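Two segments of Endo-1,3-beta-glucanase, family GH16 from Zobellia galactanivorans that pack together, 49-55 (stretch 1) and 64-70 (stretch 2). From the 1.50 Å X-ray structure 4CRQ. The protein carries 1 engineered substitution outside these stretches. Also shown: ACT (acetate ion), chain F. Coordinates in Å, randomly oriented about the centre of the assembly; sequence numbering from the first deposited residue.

Stretch 1 (49-55) NLVITAK
Stretch 2 (64-70) YTSARMK

Two antiparallel strands need not stay paired along their whole length: where the backbones part, side chains can take over the contact. Stretches 1 and 2 of this family GH16 endo-1,3-beta-glucanase illustrate the principle, burying 404 Å² between them. Residues 49-55 form one continuous strand, with phi from -68° at Leu50 to -127° at Lys55 and psi between 116° and 150°. Its axis runs at 177° to that of strand 64-66, with a closest approach of 4.6 Å.

Stretch 2 begins beside the end of stretch 1. Tyr64 (phi/psi -135/149, chi1 -50°, m, chi2 -75°) brings its CA within 3.2 Å of Lys55 O, a CA-H...O contact, and the same carbonyl lies at the edge of its ring. Thr65 (-125/153) supplies the true bridge. Lys55 N donates to Thr65 O at 2.8 Å and 163°, and Thr65 N returns a bond to Lys55 O at 3.1 Å and 156°, the reciprocal ring of a hydrogen-bonded antiparallel pair, with the two CA atoms 5.3 Å apart. Both side chains lie on the same face of the sheet, so Lys55 CB comes 3.6 Å from Thr65 OG1. Thr65 is p (57°); Lys55 is m at chi1 and extended beyond, its end leading away.

Thr65 O also receives a CA-H...O contact from Ala54 CA at 3.3 Å. At Ser66 (-161/-166) the main chain is almost fully extended, and its CA approaches Thr53 O at 3.5 Å, with a nearly linear 175° at the hydrogen. Ser66 chi1 is t (-170°), placing OG 4.0 Å from Ala54 CB and 3.7 Å from Ile52 CG2; OG finds its hydrogen bond elsewhere in the structure.

From Ala67 (-131/152) onward, the contact passes to apolar side chains. Ala67 points toward stretch 1, its CB 3.9 Å from Ile52 CG2, while the CA atoms of these residues stand 5.9 Å apart. Ile52 is m,t (-68°, 172°). Arg68 (-141/126), with all of chi1 to chi3 t, points away, whereas Met69 (-130/148; m, t, p) turns back toward stretch 1. Its SD lies 3.7 Å from Leu50 CD2 (Leu50 t,p) and 4.3 Å from Ile52 CD1, a polarizable sulfur well suited to dispersion contacts with aliphatic methyls.

Lys70 (-144/157; p, then t throughout) does not touch stretch 1. With Arg68 it holds an acetate, probably from the crystallisation liquor: Arg68 NH2 donates to ACT O and Lys70 NZ to ACT OXT, each at 3.0 Å, pairing cationic groups with the carboxylate.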

ATOM      1  N   ASN A  49       2.665  16.753   5.369  1.00 20.98           N
ATOM      2  CA  ASN A  49       2.798  15.357   5.046  1.00 19.41           C
ATOM      3  C   ASN A  49       2.120  14.503   6.099  1.00 19.00           C
ATOM      4  O   ASN A  49       2.209  14.822   7.316  1.00 19.94           O
ATOM      5  CB  ASN A  49       4.282  14.903   5.071  1.00 21.40           C
ATOM      6  CG  ASN A  49       5.096  15.440   3.921  1.00 23.28           C
ATOM      7  OD1 ASN A  49       5.301  14.751   2.945  1.00 25.20           O
ATOM      8  ND2 ASN A  49       5.548  16.676   4.023  1.00 29.27           N
ATOM      9  N   LEU A  50       1.494  13.416   5.655  1.00 18.90           N
ATOM     10  CA  LEU A  50       1.225  12.304   6.559  1.00 18.16           C
ATOM     11  C   LEU A  50       2.579  11.674   6.931  1.00 17.50           C
ATOM     12  O   LEU A  50       3.430  11.427   6.065  1.00 20.21           O
ATOM     13  CB  LEU A  50       0.348  11.241   5.889  1.00 19.25           C
ATOM     14  CG  LEU A  50       0.171   9.880   6.581  1.00 19.50           C
ATOM     15  CD1 LEU A  50      -0.618  10.082   7.868  1.00 20.68           C
ATOM     16  CD2 LEU A  50      -0.487   8.874   5.639  1.00 20.11           C
ATOM     17  N   VAL A  51       2.772  11.431   8.224  1.00 18.63           N
ATOM     18  CA  VAL A  51       3.989  10.767   8.702  1.00 17.82           C
ATOM     19  C   VAL A  51       3.538   9.487   9.373  1.00 18.42           C
ATOM     20  O   VAL A  51       2.829   9.544  10.389  1.00 19.33           O
ATOM     21  CB  VAL A  51       4.807  11.661   9.682  1.00 18.93           C
ATOM     22  CG1 VAL A  51       6.111  10.976  10.102  1.00 20.68           C
ATOM     23  CG2 VAL A  51       5.063  13.043   9.066  1.00 21.00           C
ATOM     24  N   ILE A  52       3.939   8.330   8.822  1.00 17.71           N
ATOM     25  CA  ILE A  52       3.739   7.036   9.507  1.00 20.34           C
ATOM     26  C   ILE A  52       5.100   6.679  10.092  1.00 19.27           C
ATOM     27  O   ILE A  52       6.112   6.530   9.353  1.00 20.08           O
ATOM     28  CB  ILE A  52       3.214   5.932   8.573  1.00 17.11           C
ATOM     29  CG1 ILE A  52       1.770   6.244   8.110  1.00 19.18           C
ATOM     30  CG2 ILE A  52       3.367   4.525   9.221  1.00 19.87           C
ATOM     31  CD1 ILE A  52       1.255   5.306   7.033  1.00 22.41           C
ATOM     32  N   THR A  53       5.129   6.518  11.418  1.00 20.43           N
ATOM     33  CA  THR A  53       6.386   6.246  12.113  1.00 18.04           C
ATOM     34  C   THR A  53       6.431   4.834  12.678  1.00 19.23           C
ATOM     35  O   THR A  53       5.540   4.463  13.445  1.00 19.47           O
ATOM     36  CB  THR A  53       6.625   7.274  13.264  1.00 20.94           C
ATOM     37  OG1 THR A  53       6.556   8.607  12.745  1.00 21.11           O
ATOM     38  CG2 THR A  53       8.000   7.055  13.934  1.00 19.42           C
ATOM     39  N   ALA A  54       7.448   4.057  12.286  1.00 18.97           N
ATOM     40  CA  ALA A  54       7.710   2.733  12.866  1.00 19.78           C
ATOM     41  C   ALA A  54       8.678   2.938  14.029  1.00 20.09           C
ATOM     42  O   ALA A  54       9.705   3.617  13.858  1.00 20.80           O
ATOM     43  CB  ALA A  54       8.302   1.771  11.834  1.00 21.66           C
ATOM     44  N   LYS A  55       8.355   2.372  15.193  1.00 19.04           N
ATOM     45  CA  LYS A  55       9.141   2.572  16.402  1.00 20.31           C
ATOM     46  C   LYS A  55       9.526   1.267  16.997  1.00 20.09           C
ATOM     47  O   LYS A  55       8.797   0.272  16.877  1.00 21.49           O
ATOM     48  CB  LYS A  55       8.300   3.325  17.469  1.00 23.07           C
ATOM     49  CG  LYS A  55       7.754   4.724  17.090  1.00 22.41           C
ATOM     50  CD  LYS A  55       6.839   5.352  18.174  1.00 26.14           C
ATOM     51  CE  LYS A  55       6.102   6.593  17.680  1.00 30.62           C
ATOM     52  NZ  LYS A  55       5.323   7.204  18.806  1.00 36.19           N
ATOM     53  N   TYR A  64       7.523  -3.707  18.192  1.00 19.74           N
ATOM     54  CA  TYR A  64       7.459  -2.564  17.249  1.00 19.08           C
ATOM     55  C   TYR A  64       6.041  -2.056  17.171  1.00 19.65           C
ATOM     56  O   TYR A  64       5.104  -2.839  17.295  1.00 21.62           O
ATOM     57  CB  TYR A  64       7.914  -2.942  15.817  1.00 21.50           C
ATOM     58  CG  TYR A  64       9.262  -3.669  15.832  1.00 19.88           C
ATOM     59  CD1 TYR A  64      10.471  -2.963  16.065  1.00 20.82           C
ATOM     60  CD2 TYR A  64       9.340  -5.062  15.640  1.00 20.85           C
ATOM     61  CE1 TYR A  64      11.709  -3.630  16.090  1.00 22.19           C
ATOM     62  CE2 TYR A  64      10.575  -5.743  15.659  1.00 20.51           C
ATOM     63  CZ  TYR A  64      11.743  -5.017  15.890  1.00 21.97           C
ATOM     64  OH  TYR A  64      12.962  -5.640  15.932  1.00 23.28           O
ATOM     65  N   THR A  65       5.916  -0.760  16.942  1.00 21.15           N
ATOM     66  CA  THR A  65       4.627  -0.151  16.623  1.00 19.75           C
ATOM     67  C   THR A  65       4.755   0.598  15.309  1.00 19.63           C
ATOM     68  O   THR A  65       5.848   1.045  14.942  1.00 19.41           O
ATOM     69  CB  THR A  65       4.115   0.798  17.735  1.00 19.67           C
ATOM     70  OG1 THR A  65       5.111   1.810  17.967  1.00 20.85           O
ATOM     71  CG2 THR A  65       3.783   0.021  19.038  1.00 22.15           C
ATOM     72  N   SER A  66       3.632   0.743  14.593  1.00 18.77           N
ATOM     73  CA  SER A  66       3.602   1.514  13.355  1.00 18.09           C
ATOM     74  C   SER A  66       2.130   1.853  13.109  1.00 16.87           C
ATOM     75  O   SER A  66       1.309   1.695  14.039  1.00 18.58           O
ATOM     76  CB  SER A  66       4.208   0.704  12.206  1.00 18.50           C
ATOM     77  OG  SER A  66       4.382   1.531  11.052  1.00 18.72           O
ATOM     78  N   ALA A  67       1.786   2.306  11.900  1.00 18.73           N
ATOM     79  CA  ALA A  67       0.402   2.613  11.564  1.00 17.71           C
ATOM     80  C   ALA A  67      -0.012   1.989  10.250  1.00 18.21           C
ATOM     81  O   ALA A  67       0.816   1.761   9.376  1.00 19.57           O
ATOM     82  CB  ALA A  67       0.177   4.116  11.506  1.00 17.58           C
ATOM     83  N   ARG A  68      -1.306   1.705  10.151  1.00 17.98           N
ATOM     84  CA  ARG A  68      -1.951   1.170   8.964  1.00 18.79           C
ATOM     85  C   ARG A  68      -3.305   1.865   8.863  1.00 20.23           C
ATOM     86  O   ARG A  68      -4.091   1.856   9.818  1.00 20.85           O
ATOM     87  CB  ARG A  68      -2.102  -0.360   9.048  1.00 20.14           C
ATOM     88  CG  ARG A  68      -2.914  -0.973   7.900  1.00 19.75           C
ATOM     89  CD  ARG A  68      -2.731  -2.492   7.881  1.00 22.16           C
ATOM     90  NE  ARG A  68      -3.764  -3.180   7.092  1.00 22.63           N
ATOM     91  CZ  ARG A  68      -3.615  -4.384   6.515  1.00 22.01           C
ATOM     92  NH1 ARG A  68      -2.445  -5.038   6.596  1.00 22.67           N
ATOM     93  NH2 ARG A  68      -4.627  -4.918   5.844  1.00 23.07           N
ATOM     94  N   MET A  69      -3.566   2.467   7.701  1.00 19.13           N
ATOM     95  CA  MET A  69      -4.763   3.267   7.462  1.00 20.02           C
ATOM     96  C   MET A  69      -5.452   2.837   6.188  1.00 20.26           C
ATOM     97  O   MET A  69      -4.779   2.436   5.256  1.00 19.51           O
ATOM     98  CB  MET A  69      -4.321   4.708   7.245  1.00 25.60           C
ATOM     99  CG  MET A  69      -3.599   5.370   8.377  1.00 28.43           C
ATOM    100  SD  MET A  69      -2.680   6.799   7.764  1.00 26.89           S
ATOM    101  CE  MET A  69      -3.958   7.945   7.186  1.00 24.36           C
ATOM    102  N   LYS A  70      -6.780   2.930   6.125  1.00 19.00           N
ATOM    103  CA  LYS A  70      -7.531   2.512   4.938  1.00 18.47           C
ATOM    104  C   LYS A  70      -8.714   3.432   4.733  1.00 19.69           C
ATOM    105  O   LYS A  70      -9.172   4.048   5.702  1.00 21.85           O
ATOM    106  CB  LYS A  70      -7.962   1.021   5.093  1.00 20.25           C
ATOM    107  CG  LYS A  70      -8.900   0.796   6.278  1.00 22.41           C
ATOM    108  CD  LYS A  70      -9.271  -0.666   6.514  1.00 22.62           C
ATOM    109  CE  LYS A  70     -10.172  -0.795   7.734  1.00 24.01           C
ATOM    110  NZ  LYS A  70     -10.628  -2.201   7.935  1.00 27.70           N
TER
HETATM  111  C   ACT F1257      -8.563  -4.859   6.134  1.00 51.65           C
HETATM  112  O   ACT F1257      -7.509  -4.297   6.498  1.00 37.98           O
HETATM  113  OXT ACT F1257      -9.690  -4.762   6.696  1.00 44.60           O
HETATM  114  CH3 ACT F1257      -8.445  -5.714   4.935  1.00 45.83           C